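PDB 3SZP: transcriptional regulator, LysR family from Vibrio cholerae, which acts as a LysR-type, DNA-binding transcription factor that activates virulence genes in the cholera bacterium and responds to oxygen and pH. Local coordinates for residues G91-S96 / I120-M125; P108-F113 / R279-F284; L152-I157 / Y265-H270. One frame throughout, in Å; residues are numbered along the deposited sequence.

Contact 1 (G91-S96 / I120-M125)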
# COMPACT_ATOMS: atom_id res chain seq x y z
N GLY A 91 11.11 -42.74 -4.69
CA GLY A 91 11.36 -41.32 -4.82
C GLY A 91 10.08 -40.52 -5.05
O GLY A 91 8.98 -41.07 -5.19
N ARG A 92 10.23 -39.20 -5.07
CA ARG A 92 9.10 -38.31 -5.27
C ARG A 92 9.05 -37.87 -6.72
O ARG A 92 10.07 -37.66 -7.35
CB ARG A 92 9.23 -37.09 -4.36
CG ARG A 92 8.01 -36.18 -4.36
CD ARG A 92 8.43 -34.74 -4.10
NE ARG A 92 9.33 -34.24 -5.13
CZ ARG A 92 10.01 -33.10 -5.06
NH1 ARG A 92 9.88 -32.32 -3.99
NH2 ARG A 92 10.81 -32.74 -6.05
N ILE A 93 7.84 -37.74 -7.25
CA ILE A 93 7.69 -37.15 -8.57
C ILE A 93 6.78 -35.93 -8.50
O ILE A 93 5.80 -35.89 -7.75
CB ILE A 93 7.22 -38.18 -9.62
CG1 ILE A 93 5.74 -38.52 -9.46
CG2 ILE A 93 8.05 -39.47 -9.53
CD1 ILE A 93 5.30 -39.67 -10.36
N ARG A 94 7.11 -34.92 -9.28
CA ARG A 94 6.39 -33.65 -9.22
C ARG A 94 5.57 -33.45 -10.49
O ARG A 94 6.11 -33.48 -11.61
CB ARG A 94 7.40 -32.53 -9.03
CG ARG A 94 6.82 -31.26 -8.47
CD ARG A 94 7.94 -30.31 -8.02
NE ARG A 94 7.40 -29.10 -7.43
CZ ARG A 94 7.36 -27.93 -8.06
NH1 ARG A 94 7.84 -27.82 -9.29
NH2 ARG A 94 6.86 -26.86 -7.44
N ILE A 95 4.27 -33.27 -10.31
CA ILE A 95 3.33 -33.19 -11.41
C ILE A 95 2.53 -31.89 -11.35
O ILE A 95 2.09 -31.47 -10.27
CB ILE A 95 2.34 -34.36 -11.33
CG1 ILE A 95 3.11 -35.68 -11.34
CG2 ILE A 95 1.33 -34.30 -12.46
CD1 ILE A 95 2.23 -36.88 -11.09
N SER A 96 2.36 -31.25 -12.51
CA SER A 96 1.46 -30.11 -12.64
C SER A 96 0.23 -30.56 -13.43
O SER A 96 0.35 -31.36 -14.36
CB SER A 96 2.16 -28.95 -13.36
OG SER A 96 1.25 -27.95 -13.78
N ILE A 120 6.79 -44.68 -4.28
CA ILE A 120 6.85 -43.49 -5.12
C ILE A 120 5.85 -42.46 -4.61
O ILE A 120 4.65 -42.74 -4.51
CB ILE A 120 6.56 -43.80 -6.59
CG1 ILE A 120 7.71 -44.60 -7.20
CG2 ILE A 120 6.32 -42.51 -7.36
CD1 ILE A 120 7.48 -44.98 -8.62
N HIS A 121 6.34 -41.27 -4.26
CA HIS A 121 5.46 -40.24 -3.71
C HIS A 121 5.13 -39.13 -4.70
O HIS A 121 5.98 -38.68 -5.46
CB HIS A 121 6.03 -39.69 -2.41
CG HIS A 121 6.21 -40.72 -1.34
ND1 HIS A 121 5.69 -42.00 -1.44
CD2 HIS A 121 6.88 -40.68 -0.16
CE1 HIS A 121 6.01 -42.69 -0.37
NE2 HIS A 121 6.73 -41.92 0.42
N ILE A 122 3.88 -38.71 -4.68
CA ILE A 122 3.43 -37.70 -5.63
C ILE A 122 3.20 -36.35 -4.98
O ILE A 122 2.47 -36.23 -3.99
CB ILE A 122 2.14 -38.11 -6.36
CG1 ILE A 122 2.40 -39.33 -7.23
CG2 ILE A 122 1.62 -36.94 -7.21
CD1 ILE A 122 1.21 -39.71 -8.14
N GLU A 123 3.86 -35.34 -5.54
CA GLU A 123 3.55 -33.95 -5.25
C GLU A 123 2.78 -33.40 -6.46
O GLU A 123 3.31 -33.34 -7.57
CB GLU A 123 4.81 -33.13 -4.98
CG GLU A 123 4.51 -31.73 -4.53
CD GLU A 123 5.73 -30.84 -4.49
OE1 GLU A 123 6.82 -31.32 -4.15
OE2 GLU A 123 5.59 -29.64 -4.80
N LEU A 124 1.53 -33.02 -6.24
CA LEU A 124 0.64 -32.57 -7.31
C LEU A 124 0.23 -31.10 -7.12
O LEU A 124 -0.34 -30.73 -6.10
CB LEU A 124 -0.60 -33.46 -7.35
CG LEU A 124 -1.72 -33.12 -8.34
CD1 LEU A 124 -1.24 -33.26 -9.78
CD2 LEU A 124 -2.93 -34.02 -8.11
N MET A 125 0.56 -30.28 -8.11
CA MET A 125 0.17 -28.87 -8.12
C MET A 125 -0.87 -28.60 -9.22
O MET A 125 -0.63 -28.87 -10.39
CB MET A 125 1.39 -27.99 -8.34
CG MET A 125 1.05 -26.54 -8.64
SD MET A 125 0.70 -25.58 -7.15
CE MET A 125 2.29 -25.65 -6.31
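E123 spreads its carboxylate between R92 and R94 of the adjacent parallel strand, giving a salt-bridge network on one face of a beta-alpha-beta unit (strand 91-98, helix 102-116, strand 120-127) of the LysR substrate-binding domain. The two oxygens are held differently. OE2 of E123 accepts a hydrogen bond of 3.2 Å from R94 NE, lying near the guanidinium plane while the donor stands above the carboxylate. OE1 of E123 is also 3.2 Å from R92 NH1, but well out of that guanidinium plane, so only charge attraction operates, and the R92 side chain is poorly ordered. With CG anti to its backbone N (chi1 -173°) and an extended chain, E123 reaches both arginines. R94 is fixed further by a hydrogen bond from NH1 to E137 O and a cation-pi contact with W138. Beneath the charges, five backbone hydrogen bonds run from H121 N to G91 O through to M125 N to I95 O, and a strand of the second subunit extends the sheet beside I122, E123 and L124. The reverse face, built by I93, I95, I120, I122 and L124, meets helices 102-116 and 276-287; there I95 CD1 rests 3.9 Å from I122 CG2.

Contact 2 (P108-F113 / R279-F284)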
# COMPACT_ATOMS: atom_id res chain seq x y z
N PRO A 108 -8.40 -40.93 -10.43
CA PRO A 108 -8.50 -42.39 -10.47
C PRO A 108 -7.18 -42.99 -10.91
O PRO A 108 -6.68 -43.92 -10.28
CB PRO A 108 -9.60 -42.64 -11.53
CG PRO A 108 -10.51 -41.47 -11.36
CD PRO A 108 -9.56 -40.28 -11.08
N MET A 109 -6.60 -42.42 -11.96
CA MET A 109 -5.34 -42.90 -12.51
C MET A 109 -4.17 -42.67 -11.54
O MET A 109 -3.35 -43.56 -11.34
CB MET A 109 -5.09 -42.20 -13.85
CG MET A 109 -3.85 -42.64 -14.57
SD MET A 109 -3.85 -41.93 -16.24
CE MET A 109 -3.66 -40.19 -15.86
N PHE A 110 -4.12 -41.49 -10.94
CA PHE A 110 -3.06 -41.18 -10.00
C PHE A 110 -3.16 -42.10 -8.79
O PHE A 110 -2.15 -42.57 -8.27
CB PHE A 110 -3.13 -39.70 -9.55
CG PHE A 110 -2.82 -38.71 -10.64
CD1 PHE A 110 -2.33 -39.15 -11.86
CD2 PHE A 110 -2.99 -37.34 -10.44
CE1 PHE A 110 -2.03 -38.24 -12.88
CE2 PHE A 110 -2.68 -36.43 -11.46
CZ PHE A 110 -2.21 -36.88 -12.68
N ASN A 111 -4.38 -42.33 -8.34
CA ASN A 111 -4.58 -43.22 -7.20
C ASN A 111 -4.09 -44.64 -7.50
O ASN A 111 -3.38 -45.25 -6.70
CB ASN A 111 -6.04 -43.21 -6.74
CG ASN A 111 -6.41 -41.91 -6.04
OD1 ASN A 111 -5.54 -41.23 -5.52
ND2 ASN A 111 -7.69 -41.56 -6.02
N ALA A 112 -4.45 -45.14 -8.68
CA ALA A 112 -4.11 -46.50 -9.07
C ALA A 112 -2.61 -46.59 -9.15
O ALA A 112 -2.03 -47.62 -8.84
CB ALA A 112 -4.72 -46.83 -10.43
N PHE A 113 -1.97 -45.49 -9.54
CA PHE A 113 -0.52 -45.52 -9.66
C PHE A 113 0.12 -45.60 -8.28
O PHE A 113 1.02 -46.40 -8.05
CB PHE A 113 0.02 -44.31 -10.41
CG PHE A 113 1.52 -44.20 -10.37
CD1 PHE A 113 2.30 -44.90 -11.28
CD2 PHE A 113 2.15 -43.45 -9.39
CE1 PHE A 113 3.68 -44.81 -11.25
CE2 PHE A 113 3.54 -43.37 -9.35
CZ PHE A 113 4.30 -44.05 -10.28
N ARG A 279 9.76 -42.86 -15.40
CA ARG A 279 9.48 -43.78 -16.50
C ARG A 279 8.29 -44.69 -16.20
O ARG A 279 7.41 -44.86 -17.02
CB ARG A 279 10.70 -44.64 -16.85
CG ARG A 279 11.81 -43.89 -17.58
CD ARG A 279 12.82 -44.86 -18.23
NE ARG A 279 13.28 -45.88 -17.29
CZ ARG A 279 14.46 -45.85 -16.68
NH1 ARG A 279 15.31 -44.86 -16.90
NH2 ARG A 279 14.80 -46.83 -15.84
N LEU A 280 8.28 -45.28 -15.01
CA LEU A 280 7.16 -46.10 -14.56
C LEU A 280 5.84 -45.32 -14.61
O LEU A 280 4.81 -45.81 -15.08
CB LEU A 280 7.42 -46.61 -13.15
CG LEU A 280 8.53 -47.66 -12.99
CD1 LEU A 280 8.82 -47.97 -11.52
CD2 LEU A 280 8.17 -48.93 -13.74
N PHE A 281 5.88 -44.09 -14.11
CA PHE A 281 4.69 -43.26 -14.13
C PHE A 281 4.22 -43.02 -15.56
O PHE A 281 3.07 -43.27 -15.91
CB PHE A 281 4.94 -41.93 -13.42
CG PHE A 281 3.73 -41.04 -13.39
CD1 PHE A 281 2.70 -41.27 -12.48
CD2 PHE A 281 3.61 -39.98 -14.28
CE1 PHE A 281 1.58 -40.45 -12.46
CE2 PHE A 281 2.49 -39.15 -14.26
CZ PHE A 281 1.48 -39.39 -13.36
N ILE A 282 5.13 -42.54 -16.40
CA ILE A 282 4.81 -42.27 -17.79
C ILE A 282 4.20 -43.50 -18.48
O ILE A 282 3.15 -43.40 -19.13
CB ILE A 282 6.06 -41.81 -18.55
CG1 ILE A 282 6.51 -40.44 -18.04
CG2 ILE A 282 5.80 -41.77 -20.06
CD1 ILE A 282 7.85 -40.00 -18.63
N ASP A 283 4.84 -44.66 -18.33
CA ASP A 283 4.34 -45.90 -18.91
C ASP A 283 2.99 -46.28 -18.32
O ASP A 283 2.13 -46.87 -19.00
CB ASP A 283 5.32 -47.05 -18.69
CG ASP A 283 6.50 -47.01 -19.65
OD1 ASP A 283 6.48 -46.19 -20.60
OD2 ASP A 283 7.45 -47.82 -19.47
N PHE A 284 2.79 -45.97 -17.05
CA PHE A 284 1.53 -46.28 -16.40
C PHE A 284 0.40 -45.47 -17.04
O PHE A 284 -0.64 -46.02 -17.41
CB PHE A 284 1.61 -46.00 -14.91
CG PHE A 284 0.42 -46.52 -14.14
CD1 PHE A 284 0.38 -47.84 -13.71
CD2 PHE A 284 -0.64 -45.69 -13.83
CE1 PHE A 284 -0.71 -48.32 -12.98
CE2 PHE A 284 -1.73 -46.16 -13.11
CZ PHE A 284 -1.76 -47.48 -12.70
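F113 is caught between two phenylalanines of the helix segment 279-284 and meets each of them edge-to-face. The edge of F281 points into the face of F113, its CD1 poised over the ring centre; the centroids are 5.0 Å apart and the planes stand 86° to each other, a T-shaped pair. F113 in turn offers its own edge to the face of F284, at a centroid distance of 5.5 Å and with the planes 71° apart. One ring thus receives an edge on its face and presents an edge to the next. In F113 CG is anti to the backbone N (chi1 172°), which carries the ring across to the other helix, where its CE1 comes 3.4 Å from F281 CA; F281 and F284 have the same first torsion.

F110 completes the aromatic cluster that joins helices 102-116 and 276-287, both packed on the same face of the sheet in this periplasmic-binding-protein-like domain. Unlike the other three rings, F110 has CG anti to its carbonyl carbon, and its CE1 meets F281 CZ at 3.7 Å, the two rings set obliquely.

F284, unlike F281, packs against the backbone of helix 102-116. F113 CA sits over its face, 4.0 Å from the ring centroid, a CH-pi contact, and F113 CB packs on the same ring. At the tip of the ring, A112 CB touches F284 CZ at 3.8 Å. Beside it M109 O, already bonded to F113 N within its helix, lies 3.5 Å from F284 CE2.

Contact 3 (L152-I157 / Y265-H270)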
# COMPACT_ATOMS: atom_id res chain seq x y z
N LEU A 152 9.81 -30.44 -25.05
CA LEU A 152 8.98 -31.40 -24.33
C LEU A 152 8.27 -32.41 -25.21
O LEU A 152 7.65 -32.05 -26.21
CB LEU A 152 7.97 -30.67 -23.46
CG LEU A 152 8.47 -30.22 -22.08
CD1 LEU A 152 7.37 -29.49 -21.35
CD2 LEU A 152 8.95 -31.41 -21.26
N ILE A 153 8.37 -33.68 -24.83
CA ILE A 153 7.56 -34.72 -25.44
C ILE A 153 6.12 -34.51 -25.01
O ILE A 153 5.83 -34.35 -23.82
CB ILE A 153 8.00 -36.13 -25.02
CG1 ILE A 153 9.50 -36.31 -25.24
CG2 ILE A 153 7.23 -37.18 -25.82
CD1 ILE A 153 9.91 -36.05 -26.66
N ALA A 154 5.21 -34.51 -25.98
CA ALA A 154 3.79 -34.37 -25.69
C ALA A 154 3.06 -35.63 -26.11
O ALA A 154 3.36 -36.20 -27.15
CB ALA A 154 3.23 -33.17 -26.41
N ARG A 155 2.09 -36.04 -25.32
CA ARG A 155 1.27 -37.18 -25.67
C ARG A 155 -0.19 -36.93 -25.34
O ARG A 155 -0.52 -36.59 -24.21
CB ARG A 155 1.74 -38.41 -24.92
CG ARG A 155 0.88 -39.60 -25.20
CD ARG A 155 1.39 -40.82 -24.51
NE ARG A 155 0.93 -42.00 -25.22
CZ ARG A 155 1.71 -42.73 -26.01
NH1 ARG A 155 2.98 -42.41 -26.17
NH2 ARG A 155 1.20 -43.78 -26.63
N LYS A 156 -1.07 -37.10 -26.32
CA LYS A 156 -2.50 -36.91 -26.07
C LYS A 156 -3.04 -38.10 -25.29
O LYS A 156 -2.91 -39.24 -25.74
CB LYS A 156 -3.27 -36.77 -27.37
CG LYS A 156 -4.79 -36.68 -27.19
CD LYS A 156 -5.48 -36.48 -28.54
CE LYS A 156 -7.00 -36.53 -28.40
NZ LYS A 156 -7.66 -36.02 -29.65
N ILE A 157 -3.63 -37.85 -24.13
CA ILE A 157 -4.18 -38.94 -23.33
C ILE A 157 -5.71 -38.91 -23.22
O ILE A 157 -6.32 -39.83 -22.66
CB ILE A 157 -3.59 -38.97 -21.91
CG1 ILE A 157 -3.97 -37.69 -21.14
CG2 ILE A 157 -2.08 -39.15 -21.96
CD1 ILE A 157 -3.56 -37.71 -19.67
N TYR A 265 -3.26 -33.40 -22.75
CA TYR A 265 -1.91 -33.87 -23.01
C TYR A 265 -1.13 -34.14 -21.73
O TYR A 265 -1.32 -33.47 -20.71
CB TYR A 265 -1.11 -32.85 -23.82
CG TYR A 265 -1.57 -32.67 -25.25
CD1 TYR A 265 -1.12 -33.50 -26.26
CD2 TYR A 265 -2.44 -31.64 -25.58
CE1 TYR A 265 -1.53 -33.32 -27.57
CE2 TYR A 265 -2.87 -31.46 -26.89
CZ TYR A 265 -2.41 -32.30 -27.87
OH TYR A 265 -2.82 -32.10 -29.16
N MET A 266 -0.23 -35.13 -21.82
CA MET A 266 0.83 -35.34 -20.86
C MET A 266 2.13 -34.92 -21.52
O MET A 266 2.40 -35.31 -22.65
CB MET A 266 0.93 -36.81 -20.48
CG MET A 266 2.17 -37.19 -19.67
SD MET A 266 2.10 -38.88 -18.98
CE MET A 266 1.84 -39.81 -20.49
N LEU A 267 2.93 -34.11 -20.83
CA LEU A 267 4.19 -33.65 -21.37
C LEU A 267 5.28 -34.05 -20.40
O LEU A 267 5.06 -34.05 -19.19
CB LEU A 267 4.20 -32.13 -21.53
CG LEU A 267 2.95 -31.40 -22.03
CD1 LEU A 267 3.38 -30.01 -22.51
CD2 LEU A 267 2.28 -32.13 -23.18
N TYR A 268 6.45 -34.41 -20.93
CA TYR A 268 7.59 -34.82 -20.12
C TYR A 268 8.87 -34.74 -20.92
O TYR A 268 8.84 -34.71 -22.15
CB TYR A 268 7.41 -36.26 -19.64
CG TYR A 268 7.08 -37.25 -20.74
CD1 TYR A 268 5.79 -37.37 -21.24
CD2 TYR A 268 8.06 -38.07 -21.28
CE1 TYR A 268 5.48 -38.27 -22.23
CE2 TYR A 268 7.77 -38.97 -22.28
CZ TYR A 268 6.47 -39.07 -22.75
OH TYR A 268 6.17 -39.97 -23.75
N ASN A 269 9.99 -34.69 -20.22
CA ASN A 269 11.30 -34.79 -20.85
C ASN A 269 11.55 -36.21 -21.36
O ASN A 269 11.14 -37.18 -20.72
CB ASN A 269 12.38 -34.37 -19.87
CG ASN A 269 12.42 -32.86 -19.65
OD1 ASN A 269 13.24 -32.17 -20.26
ND2 ASN A 269 11.54 -32.35 -18.79
N HIS A 270 12.22 -36.33 -22.50
CA HIS A 270 12.45 -37.63 -23.12
C HIS A 270 12.86 -38.67 -22.09
O HIS A 270 13.59 -38.37 -21.15
CB HIS A 270 13.51 -37.54 -24.22
CG HIS A 270 13.71 -38.84 -24.96
ND1 HIS A 270 12.69 -39.48 -25.62
CD2 HIS A 270 14.81 -39.62 -25.11
CE1 HIS A 270 13.15 -40.59 -26.17
NE2 HIS A 270 14.43 -40.70 -25.87
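I153 lies over one face of the Y268 ring, its CB 4.0 Å from the ring centroid, 14° off the ring normal and somewhat toward the rim, a CH-pi contact between cross-strand neighbours. Its CG2 branch carries on toward the phenol end, reaching Y268 CZ at 3.7 Å. The ring gets there because Y268 CG is set between its own backbone N and carbonyl carbon (chi1 52°), which brings the ring back beneath the isoleucine. On the same side of the sheet R155 and M266 run alongside each other in the same direction, R155 CD beside M266 CE. Helix 276-287 lies under this side, with I282 against Y268 and V285 against M266.

The backbone between these side chains is an antiparallel ladder. I153 with Y268 and R155 with M266 are hydrogen-bonded pairs, each closed by two bonds; the one from I153 N to Y268 O is noticeably bent (134° at the hydrogen), whereas that from M266 N to R155 O is close to straight. Strand 153-166 goes on to pair with strand 233-237, and with strand 262-268 it is consistent with the two crossover strands that link the lobes of the periplasmic-binding-protein fold in LysR regulators.

The other side carries the non-hydrogen-bonded pairs. A154 CB presses on L267 CD2 at 3.5 Å. Y265 turns its ring along the first strand, where its CD1 lies 3.6 Å from K156 N and its CE1 3.9 Å from K156 CB. The extended K156 chain leads away from this ring, and its NZ forms salt bridges with D263 and E159. L152 folds over the end of strand 262-268, where Y268 gives way to N269, its CD2 against the Y268 carbonyl, while its CD1 meets L267 CB at 4.1 Å.

In the fold
Contacts 1 and 2 share the hydrophobic layer between sheet and helices, where F281 and F113 meet the isoleucines and F110 meets L124; I95 CD1 is 3.5 Å from F281 CZ. Helix 102-116, which links the two strands of contact 1, is itself one partner in contact 2. Contact 3 reaches the same sheet, but its nearest atoms remain about 7 Å from contact 1; helix 276-287 bridges the gap. Chemistry follows position. Contact 2 has no hydrogen bond across its segments and is dominated by aromatic rings, contact 1 combines a buried isoleucine face with a charged one near the second subunit, and contact 3, the most exposed, joins the largely exposed strand 153-157 by backbone bonds to a strand whose M266, L267 and Y268 are buried.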